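Local coordinates for mandelate racemase/muconate lactonizing enzyme-like protein (Roseovarius sp. TM1035, PDB 3RCY) that belongs to the enolase superfamily, binds magnesium and is probably an isomerase of the mandelate racemase/muconate lactonizing enzyme group, at residues Glu261-Lys266 / Arg287-Glu293; Thr265-Ala270 / Met294-Met300. All blocks are in the same frame, centred on the assembly; numbering follows the deposited sequence.

Overall arrangement
Both contacts lie in the enolase C-terminal-like domain, a barrel whose parallel strands alternate with helices, and their centres are 8 Å apart. Residues 261-266 leave strand 257-259 and run into helix 266-274, which with N-cap Thr265 supplies 265-270; after strand 280-281, residues 287-293 and 294-300 follow along helices 285-288 and 290-302. Contact 1 holds the loop carrying the magnesium ligand Glu261; contact 2 is centred farther from the chain centre, about 15 against 10 Å. Thr265 and Lys266 belong to both, and Phe269 of contact 2 packs on Leu263 and Ala288 of contact 1. The metal-binding loop is thus continuous with the helix packing, and both contacts touch one ribofuranose and a third subunit.

Contact 1. Residues Glu261-Lys266 / Arg287-Glu293; sequences ERLTTK and RAGGIWE. With MG (magnesium ion), chain I; RIB (alpha-D-ribofuranose), chain M.
The guanidinium of Arg287 meets the carbonyl of Glu261 at its edge: NH1 donates to Glu261 O over 2.9 Å, with the acceptor lying in the guanidinium plane and an N-H...O angle of 161°. Arg262 and Arg287 lie side by side, pointing the same way, Arg262 CG 3.9 Å from Arg287 NH1; their guanidinium planes are 43° apart, which excludes a parallel stack, and Arg262 instead pairs with Glu236. Glu293 OE2 accepts from Lys266 N at 2.7 Å on the anti side, 30° out of plane, whereas Glu293 OE1 offers its syn lone pair to Lys266 NZ at 2.8 Å in a salt bridge. Glu293 reaches both donors because CG stands anti to the backbone N and the chain then bends at chi2. With an alanine here the carboxylate is gone, and the buried Lys266 ammonium is likely to be freer to turn, the amide at the helix start losing its mate. The backbones are pinned by Thr265 N to Ala288 O at 2.8 Å, and a water joins Thr264 OG1 to Arg287 O. Thr265 is the N-cap, its OG1 weakly accepting from Ala267 N while donating to Thr264 O. Glu261 OE1 binds magnesium at 2.2 Å, alongside Glu235 and four waters. Acidic ligands at or just beyond the C-terminal ends of successive barrel strands are characteristic of the metal site in the enolase superfamily.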
ATOM      1  N   GLU A 261       5.817  18.546 -20.733  1.00 12.48           N
ATOM      2  CA  GLU A 261       6.178  18.983 -22.084  1.00 13.11           C
ATOM      3  C   GLU A 261       6.782  17.882 -22.955  1.00 13.00           C
ATOM      4  O   GLU A 261       6.745  17.977 -24.177  1.00 13.44           O
ATOM      5  CB  GLU A 261       7.102  20.195 -22.050  1.00 13.70           C
ATOM      6  CG  GLU A 261       8.548  19.874 -21.702  1.00 13.80           C
ATOM      7  CD  GLU A 261       9.344  21.136 -21.460  1.00 15.02           C
ATOM      8  OE1 GLU A 261       9.042  21.836 -20.463  1.00 14.51           O
ATOM      9  OE2 GLU A 261      10.249  21.441 -22.273  1.00 14.41           O
ATOM     10  N   ARG A 262       7.326  16.844 -22.325  1.00 12.42           N
ATOM     11  CA  ARG A 262       7.949  15.742 -23.060  1.00 12.01           C
ATOM     12  C   ARG A 262       7.112  14.467 -23.005  1.00 11.71           C
ATOM     13  O   ARG A 262       7.561  13.389 -23.417  1.00 11.59           O
ATOM     14  CB  ARG A 262       9.368  15.511 -22.545  1.00 11.77           C
ATOM     15  CG  ARG A 262      10.302  16.660 -22.936  1.00 13.07           C
ATOM     16  CD  ARG A 262      11.724  16.376 -22.562  1.00 12.04           C
ATOM     17  NE  ARG A 262      12.018  16.776 -21.193  1.00 12.91           N
ATOM     18  CZ  ARG A 262      13.160  16.511 -20.568  1.00 12.48           C
ATOM     19  NH1 ARG A 262      14.121  15.823 -21.182  1.00 12.90           N
ATOM     20  NH2 ARG A 262      13.351  16.949 -19.332  1.00 12.90           N
ATOM     21  N   LEU A 263       5.884  14.606 -22.503  1.00 11.16           N
ATOM     22  CA  LEU A 263       4.950  13.485 -22.386  1.00 10.76           C
ATOM     23  C   LEU A 263       3.908  13.531 -23.495  1.00 11.34           C
ATOM     24  O   LEU A 263       3.674  14.586 -24.108  1.00 11.61           O
ATOM     25  CB  LEU A 263       4.259  13.493 -21.007  1.00 10.17           C
ATOM     26  CG  LEU A 263       5.174  13.390 -19.782  1.00  8.93           C
ATOM     27  CD1 LEU A 263       4.333  13.202 -18.495  1.00  9.81           C
ATOM     28  CD2 LEU A 263       6.214  12.255 -19.914  1.00  9.98           C
ATOM     29  N   THR A 264       3.268  12.394 -23.751  1.00 11.15           N
ATOM     30  CA  THR A 264       2.308  12.349 -24.834  1.00 11.62           C
ATOM     31  C   THR A 264       1.137  11.410 -24.584  1.00 11.40           C
ATOM     32  O   THR A 264       1.325  10.265 -24.154  1.00 11.63           O
ATOM     33  CB  THR A 264       2.991  12.024 -26.190  1.00 11.94           C
ATOM     34  OG1 THR A 264       2.017  12.088 -27.232  1.00 15.76           O
ATOM     35  CG2 THR A 264       3.642  10.643 -26.173  1.00 14.72           C
ATOM     36  N   THR A 265      -0.055  11.909 -24.925  1.00 11.29           N
ATOM     37  CA  THR A 265      -1.364  11.238 -24.751  1.00 11.51           C
ATOM     38  C   THR A 265      -1.759  11.060 -23.291  1.00 11.48           C
ATOM     39  O   THR A 265      -0.915  11.076 -22.389  1.00 11.09           O
ATOM     40  CB  THR A 265      -1.508   9.841 -25.450  1.00 11.70           C
ATOM     41  OG1 THR A 265      -0.955   8.823 -24.608  1.00 13.52           O
ATOM     42  CG2 THR A 265      -0.872   9.794 -26.860  1.00 13.42           C
ATOM     43  N   LYS A 266      -3.061  10.867 -23.074  1.00 11.56           N
ATOM     44  CA  LYS A 266      -3.604  10.585 -21.752  1.00 11.66           C
ATOM     45  C   LYS A 266      -3.014   9.317 -21.123  1.00 11.35           C
ATOM     46  O   LYS A 266      -2.983   9.202 -19.904  1.00 10.97           O
ATOM     47  CB  LYS A 266      -5.139  10.488 -21.810  1.00 11.91           C
ATOM     48  CG  LYS A 266      -5.678   9.331 -22.660  1.00 10.12           C
ATOM     49  CD  LYS A 266      -7.125   9.586 -23.076  1.00 12.51           C
ATOM     50  CE  LYS A 266      -7.588   8.607 -24.166  1.00 10.85           C
ATOM     51  NZ  LYS A 266      -6.836   8.725 -25.465  1.00 12.52           N
ATOM     52  N   ARG A 287       2.521  18.160 -29.417  1.00 12.86           N
ATOM     53  CA  ARG A 287       3.161  16.878 -29.156  1.00 12.78           C
ATOM     54  C   ARG A 287       2.198  15.855 -28.572  1.00 12.31           C
ATOM     55  O   ARG A 287       2.231  14.677 -28.935  1.00 12.74           O
ATOM     56  CB  ARG A 287       4.340  17.060 -28.181  1.00 12.89           C
ATOM     57  CG  ARG A 287       4.778  15.757 -27.495  1.00 13.58           C
ATOM     58  CD  ARG A 287       6.074  15.938 -26.738  1.00 13.27           C
ATOM     59  NE  ARG A 287       7.239  15.845 -27.620  1.00 14.11           N
ATOM     60  CZ  ARG A 287       8.394  16.462 -27.396  1.00 13.76           C
ATOM     61  NH1 ARG A 287       8.539  17.249 -26.335  1.00 14.15           N
ATOM     62  NH2 ARG A 287       9.405  16.298 -28.236  1.00 13.93           N
ATOM     63  N   ALA A 288       1.346  16.308 -27.657  1.00 12.25           N
ATOM     64  CA  ALA A 288       0.684  15.405 -26.722  1.00 12.08           C
ATOM     65  C   ALA A 288      -0.575  14.733 -27.241  1.00 11.96           C
ATOM     66  O   ALA A 288      -1.191  13.948 -26.519  1.00 11.93           O
ATOM     67  CB  ALA A 288       0.413  16.121 -25.377  1.00 11.69           C
ATOM     68  N   GLY A 289      -0.961  15.042 -28.475  1.00 12.13           N
ATOM     69  CA  GLY A 289      -2.140  14.426 -29.083  1.00 12.43           C
ATOM     70  C   GLY A 289      -3.181  15.416 -29.578  1.00 12.74           C
ATOM     71  O   GLY A 289      -4.229  15.010 -30.087  1.00 13.30           O
ATOM     72  N   GLY A 290      -2.900  16.703 -29.409  1.00 12.39           N
ATOM     73  CA  GLY A 290      -3.786  17.776 -29.851  1.00 12.49           C
ATOM     74  C   GLY A 290      -4.796  18.250 -28.816  1.00 12.53           C
ATOM     75  O   GLY A 290      -4.743  17.858 -27.646  1.00 12.01           O
ATOM     76  N   ILE A 291      -5.727  19.089 -29.270  1.00 12.69           N
ATOM     77  CA  ILE A 291      -6.656  19.807 -28.387  1.00 12.69           C
ATOM     78  C   ILE A 291      -7.625  18.870 -27.660  1.00 12.77           C
ATOM     79  O   ILE A 291      -7.782  18.971 -26.443  1.00 13.20           O
ATOM     80  CB  ILE A 291      -7.428  20.921 -29.158  1.00 12.79           C
ATOM     81  CG1 ILE A 291      -6.458  21.997 -29.662  1.00 12.76           C
ATOM     82  CG2 ILE A 291      -8.545  21.546 -28.284  1.00 12.68           C
ATOM     83  CD1 ILE A 291      -7.037  22.934 -30.730  1.00 13.46           C
ATOM     84  N   TRP A 292      -8.266  17.971 -28.404  1.00 12.89           N
ATOM     85  CA  TRP A 292      -9.281  17.069 -27.839  1.00 12.96           C
ATOM     86  C   TRP A 292      -8.681  16.097 -26.829  1.00 13.00           C
ATOM     87  O   TRP A 292      -9.228  15.914 -25.748  1.00 12.87           O
ATOM     88  CB  TRP A 292      -9.995  16.299 -28.954  1.00 13.23           C
ATOM     89  CG  TRP A 292     -11.304  15.657 -28.559  1.00 13.56           C
ATOM     90  CD1 TRP A 292     -11.566  14.315 -28.460  1.00 13.48           C
ATOM     91  CD2 TRP A 292     -12.527  16.329 -28.226  1.00 14.21           C
ATOM     92  NE1 TRP A 292     -12.879  14.114 -28.084  1.00 14.10           N
ATOM     93  CE2 TRP A 292     -13.492  15.330 -27.941  1.00 13.84           C
ATOM     94  CE3 TRP A 292     -12.908  17.679 -28.155  1.00 13.85           C
ATOM     95  CZ2 TRP A 292     -14.814  15.640 -27.585  1.00 15.08           C
ATOM     96  CZ3 TRP A 292     -14.220  17.990 -27.801  1.00 14.75           C
ATOM     97  CH2 TRP A 292     -15.160  16.969 -27.517  1.00 14.55           C
ATOM     98  N   GLU A 293      -7.559  15.475 -27.190  1.00 12.78           N
ATOM     99  CA  GLU A 293      -6.850  14.569 -26.281  1.00 12.68           C
ATOM    100  C   GLU A 293      -6.467  15.304 -24.986  1.00 12.60           C
ATOM    101  O   GLU A 293      -6.618  14.765 -23.886  1.00 12.70           O
ATOM    102  CB  GLU A 293      -5.621  13.965 -26.989  1.00 12.55           C
ATOM    103  CG  GLU A 293      -4.751  13.045 -26.137  1.00 14.77           C
ATOM    104  CD  GLU A 293      -5.349  11.670 -25.886  1.00 12.43           C
ATOM    105  OE1 GLU A 293      -6.511  11.401 -26.277  1.00 14.77           O
ATOM    106  OE2 GLU A 293      -4.632  10.843 -25.290  1.00 14.90           O
TER
HETATM  107 MG    MG I 500      10.039  23.502 -19.486  1.00 19.29          MG
HETATM  108  O5  RIB M 433       8.777   4.816 -19.416  1.00 51.74           O
HETATM  109  C5  RIB M 433       7.519   5.133 -18.812  1.00 51.69           C
HETATM  110  C4  RIB M 433       6.930   6.320 -19.553  1.00 51.71           C
HETATM  111  O4  RIB M 433       6.106   7.090 -18.680  1.00 51.68           O
HETATM  112  C3  RIB M 433       8.014   7.264 -20.027  1.00 51.70           C
HETATM  113  O3  RIB M 433       8.301   7.022 -21.393  1.00 51.94           O
HETATM  114  C2  RIB M 433       7.425   8.639 -19.895  1.00 51.71           C
HETATM  115  O2  RIB M 433       6.945   9.075 -21.163  1.00 51.95           O
HETATM  116  C1  RIB M 433       6.263   8.489 -18.936  1.00 51.95           C
HETATM  117  O1  RIB M 433       6.541   9.203 -17.725  1.00 51.41           O
HETATM  118  O   HOH W   1      11.633  23.155 -21.107  1.00 25.56           O
HETATM  119  O   HOH W   2       3.813  12.613 -29.228  1.00 25.19           O
HETATM  120  O   HOH W   3      11.313  24.873 -18.270  1.00 17.31           O
HETATM  121  O   HOH W   4       9.283  25.345 -20.721  1.00 14.52           O
HETATM  122  O   HOH W   5      11.450  21.873 -18.622  1.00 15.77           O

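Contact 2. Residues Thr265-Ala270 / Met294-Met300; sequences TKAEFA and MKKVAAM. With RIB (alpha-D-ribofuranose), chain L; RIB (alpha-D-ribofuranose), chain M.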
ATOM      1  N   THR A 265      -0.055  11.909 -24.925  1.00 11.29           N
ATOM      2  CA  THR A 265      -1.364  11.238 -24.751  1.00 11.51           C
ATOM      3  C   THR A 265      -1.759  11.060 -23.291  1.00 11.48           C
ATOM      4  O   THR A 265      -0.915  11.076 -22.389  1.00 11.09           O
ATOM      5  CB  THR A 265      -1.508   9.841 -25.450  1.00 11.70           C
ATOM      6  OG1 THR A 265      -0.955   8.823 -24.608  1.00 13.52           O
ATOM      7  CG2 THR A 265      -0.872   9.794 -26.860  1.00 13.42           C
ATOM      8  N   LYS A 266      -3.061  10.867 -23.074  1.00 11.56           N
ATOM      9  CA  LYS A 266      -3.604  10.585 -21.752  1.00 11.66           C
ATOM     10  C   LYS A 266      -3.014   9.317 -21.123  1.00 11.35           C
ATOM     11  O   LYS A 266      -2.983   9.202 -19.904  1.00 10.97           O
ATOM     12  CB  LYS A 266      -5.139  10.488 -21.810  1.00 11.91           C
ATOM     13  CG  LYS A 266      -5.678   9.331 -22.660  1.00 10.12           C
ATOM     14  CD  LYS A 266      -7.125   9.586 -23.076  1.00 12.51           C
ATOM     15  CE  LYS A 266      -7.588   8.607 -24.166  1.00 10.85           C
ATOM     16  NZ  LYS A 266      -6.836   8.725 -25.465  1.00 12.52           N
ATOM     17  N   ALA A 267      -2.547   8.373 -21.946  1.00 11.38           N
ATOM     18  CA  ALA A 267      -1.909   7.150 -21.415  1.00 11.74           C
ATOM     19  C   ALA A 267      -0.660   7.458 -20.584  1.00 11.85           C
ATOM     20  O   ALA A 267      -0.269   6.659 -19.739  1.00 12.05           O
ATOM     21  CB  ALA A 267      -1.570   6.160 -22.545  1.00 11.67           C
ATOM     22  N   GLU A 268      -0.038   8.612 -20.825  1.00 12.10           N
ATOM     23  CA  GLU A 268       1.138   9.028 -20.052  1.00 12.22           C
ATOM     24  C   GLU A 268       0.798  10.031 -18.963  1.00 12.43           C
ATOM     25  O   GLU A 268       1.418  10.024 -17.904  1.00 12.40           O
ATOM     26  CB  GLU A 268       2.230   9.582 -20.975  1.00 12.88           C
ATOM     27  CG  GLU A 268       2.903   8.474 -21.773  1.00 13.67           C
ATOM     28  CD  GLU A 268       4.048   8.944 -22.670  1.00 13.92           C
ATOM     29  OE1 GLU A 268       4.440  10.133 -22.636  1.00 13.59           O
ATOM     30  OE2 GLU A 268       4.565   8.091 -23.420  1.00 14.29           O
ATOM     31  N   PHE A 269      -0.187  10.892 -19.217  1.00 11.89           N
ATOM     32  CA  PHE A 269      -0.576  11.876 -18.207  1.00 12.78           C
ATOM     33  C   PHE A 269      -1.340  11.256 -17.041  1.00 13.85           C
ATOM     34  O   PHE A 269      -1.184  11.688 -15.897  1.00 14.34           O
ATOM     35  CB  PHE A 269      -1.350  13.035 -18.828  1.00 12.29           C
ATOM     36  CG  PHE A 269      -0.466  14.040 -19.498  1.00 12.64           C
ATOM     37  CD1 PHE A 269       0.219  14.994 -18.746  1.00 12.64           C
ATOM     38  CD2 PHE A 269      -0.274  14.004 -20.879  1.00 12.64           C
ATOM     39  CE1 PHE A 269       1.078  15.914 -19.367  1.00 12.67           C
ATOM     40  CE2 PHE A 269       0.571  14.918 -21.512  1.00 12.81           C
ATOM     41  CZ  PHE A 269       1.252  15.876 -20.750  1.00 12.73           C
ATOM     42  N   ALA A 270      -2.136  10.230 -17.327  1.00 13.79           N
ATOM     43  CA  ALA A 270      -2.914   9.565 -16.280  1.00 14.65           C
ATOM     44  C   ALA A 270      -2.053   9.014 -15.125  1.00 14.04           C
ATOM     45  O   ALA A 270      -2.357   9.284 -13.961  1.00 14.36           O
ATOM     46  CB  ALA A 270      -3.814   8.474 -16.875  1.00 15.34           C
ATOM     47  N   MET A 294      -6.022  16.551 -25.116  1.00 12.36           N
ATOM     48  CA  MET A 294      -5.682  17.345 -23.938  1.00 12.50           C
ATOM     49  C   MET A 294      -6.892  17.800 -23.113  1.00 12.31           C
ATOM     50  O   MET A 294      -6.754  18.029 -21.912  1.00 12.38           O
ATOM     51  CB  MET A 294      -4.752  18.513 -24.296  1.00 13.07           C
ATOM     52  CG  MET A 294      -3.315  18.055 -24.628  1.00 10.33           C
ATOM     53  SD  MET A 294      -2.617  16.954 -23.368  1.00 13.52           S
ATOM     54  CE  MET A 294      -2.956  15.327 -24.033  1.00  9.67           C
ATOM     55  N   LYS A 295      -8.066  17.910 -23.746  1.00 11.97           N
ATOM     56  CA  LYS A 295      -9.324  18.100 -23.003  1.00 11.76           C
ATOM     57  C   LYS A 295      -9.615  16.897 -22.101  1.00 11.79           C
ATOM     58  O   LYS A 295     -10.076  17.045 -20.961  1.00 11.64           O
ATOM     59  CB  LYS A 295     -10.512  18.371 -23.951  1.00 11.72           C
ATOM     60  CG  LYS A 295     -10.573  19.798 -24.530  1.00 12.89           C
ATOM     61  CD  LYS A 295     -11.022  20.855 -23.490  1.00 12.03           C
ATOM     62  CE  LYS A 295     -12.508  20.757 -23.140  1.00 13.43           C
ATOM     63  NZ  LYS A 295     -12.958  21.939 -22.319  1.00 11.71           N
ATOM     64  N   LYS A 296      -9.339  15.704 -22.613  1.00 11.59           N
ATOM     65  CA  LYS A 296      -9.460  14.488 -21.820  1.00 11.20           C
ATOM     66  C   LYS A 296      -8.533  14.550 -20.609  1.00 11.07           C
ATOM     67  O   LYS A 296      -8.949  14.249 -19.484  1.00 10.87           O
ATOM     68  CB  LYS A 296      -9.174  13.249 -22.682  1.00 10.96           C
ATOM     69  CG  LYS A 296     -10.195  13.028 -23.812  1.00 13.32           C
ATOM     70  CD  LYS A 296      -9.997  11.670 -24.497  1.00 10.67           C
ATOM     71  CE  LYS A 296     -11.119  11.368 -25.501  1.00 13.71           C
ATOM     72  NZ  LYS A 296     -10.811  10.143 -26.336  1.00 10.69           N
ATOM     73  N   VAL A 297      -7.288  14.977 -20.830  1.00 10.75           N
ATOM     74  CA  VAL A 297      -6.313  15.112 -19.740  1.00 10.51           C
ATOM     75  C   VAL A 297      -6.724  16.180 -18.730  1.00 10.47           C
ATOM     76  O   VAL A 297      -6.590  15.971 -17.521  1.00 10.69           O
ATOM     77  CB  VAL A 297      -4.869  15.346 -20.281  1.00 10.99           C
ATOM     78  CG1 VAL A 297      -3.901  15.666 -19.150  1.00  7.15           C
ATOM     79  CG2 VAL A 297      -4.403  14.118 -21.027  1.00  6.32           C
ATOM     80  N   ALA A 298      -7.233  17.310 -19.220  1.00 10.08           N
ATOM     81  CA  ALA A 298      -7.730  18.376 -18.340  1.00  9.96           C
ATOM     82  C   ALA A 298      -8.810  17.874 -17.379  1.00  9.91           C
ATOM     83  O   ALA A 298      -8.803  18.238 -16.201  1.00 10.33           O
ATOM     84  CB  ALA A 298      -8.253  19.575 -19.158  1.00  9.47           C
ATOM     85  N   ALA A 299      -9.728  17.044 -17.882  1.00 10.04           N
ATOM     86  CA  ALA A 299     -10.793  16.465 -17.050  1.00 10.56           C
ATOM     87  C   ALA A 299     -10.227  15.520 -15.994  1.00 10.81           C
ATOM     88  O   ALA A 299     -10.704  15.499 -14.853  1.00 10.58           O
ATOM     89  CB  ALA A 299     -11.818  15.746 -17.910  1.00 10.87           C
ATOM     90  N   MET A 300      -9.222  14.734 -16.375  1.00 11.13           N
ATOM     91  CA  MET A 300      -8.491  13.899 -15.419  1.00 12.14           C
ATOM     92  C   MET A 300      -7.839  14.737 -14.316  1.00 11.72           C
ATOM     93  O   MET A 300      -7.958  14.412 -13.126  1.00 11.57           O
ATOM     94  CB  MET A 300      -7.443  13.051 -16.141  1.00 13.26           C
ATOM     95  CG  MET A 300      -8.070  11.977 -16.991  1.00 18.39           C
ATOM     96  SD  MET A 300      -6.958  11.351 -18.244  1.00 15.27           S
ATOM     97  CE  MET A 300      -8.177  10.695 -19.384  1.00 18.72           C
TER
HETATM   98  O5  RIB L 505       1.110   4.647 -21.202  1.00 51.35           O
HETATM   99  C5  RIB L 505       2.156   4.553 -20.229  1.00 50.87           C
HETATM  100  C4  RIB L 505       3.366   3.926 -20.897  1.00 51.00           C
HETATM  101  O4  RIB L 505       3.569   2.618 -20.364  1.00 50.85           O
HETATM  102  C3  RIB L 505       3.118   3.783 -22.385  1.00 50.90           C
HETATM  103  O3  RIB L 505       4.042   4.623 -23.103  1.00 51.00           O
HETATM  104  C2  RIB L 505       3.248   2.296 -22.679  1.00 50.83           C
HETATM  105  O2  RIB L 505       4.175   2.043 -23.727  1.00 51.19           O
HETATM  106  C1  RIB L 505       3.768   1.658 -21.401  1.00 51.22           C
HETATM  107  O1  RIB L 505       3.096   0.425 -21.084  1.00 50.78           O
HETATM  108  O5  RIB M 433       8.777   4.816 -19.416  1.00 51.74           O
HETATM  109  C5  RIB M 433       7.519   5.133 -18.812  1.00 51.69           C
HETATM  110  C4  RIB M 433       6.930   6.320 -19.553  1.00 51.71           C
HETATM  111  O4  RIB M 433       6.106   7.090 -18.680  1.00 51.68           O
HETATM  112  C3  RIB M 433       8.014   7.264 -20.027  1.00 51.70           C
HETATM  113  O3  RIB M 433       8.301   7.022 -21.393  1.00 51.94           O
HETATM  114  C2  RIB M 433       7.425   8.639 -19.895  1.00 51.71           C
HETATM  115  O2  RIB M 433       6.945   9.075 -21.163  1.00 51.95           O
HETATM  116  C1  RIB M 433       6.263   8.489 -18.936  1.00 51.95           C
HETATM  117  O1  RIB M 433       6.541   9.203 -17.725  1.00 51.41           O
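Two neighbouring outer helices of the barrel domain, 266-274 and 290-302, pack here side by side; their short segments run 18° from parallel with axes 9.8 Å apart. Val297 occupies the middle of the interface. Its two methyls divide the work: CG1, anti to the backbone N (chi1 173°), touches Phe269 CB at 3.7 Å, while CG2 rests on Lys266 CA at 3.7 Å. Beside it, Met294 and Phe269 form a Met-aromatic contact, the sulfur 4.9 Å from the ring centroid and 36° off the normal, hence oblique to the ring. Met300 brings CE to within 3.9 Å of Lys266 CB and its sulfur near Ala270. At the amino end of the interface the aliphatic part of Lys296 crosses that of Lys266, CD to CD at 3.8 Å. On the part of the helix that does not meet 294-300, Ala267 O accepts from O5 of one ribofuranose at 2.8 Å, and Glu268 OE1 takes a weak bond from O2 of the other. Lys266 NZ and Lys296 NZ lie 4.3 Å apart; Lys296 pairs with Glu72 and with Glu302 of the third subunit, and Lys266 with Glu293, so the acidic partners probably offset their repulsion while methyl, sulfur and ring contacts join the helices.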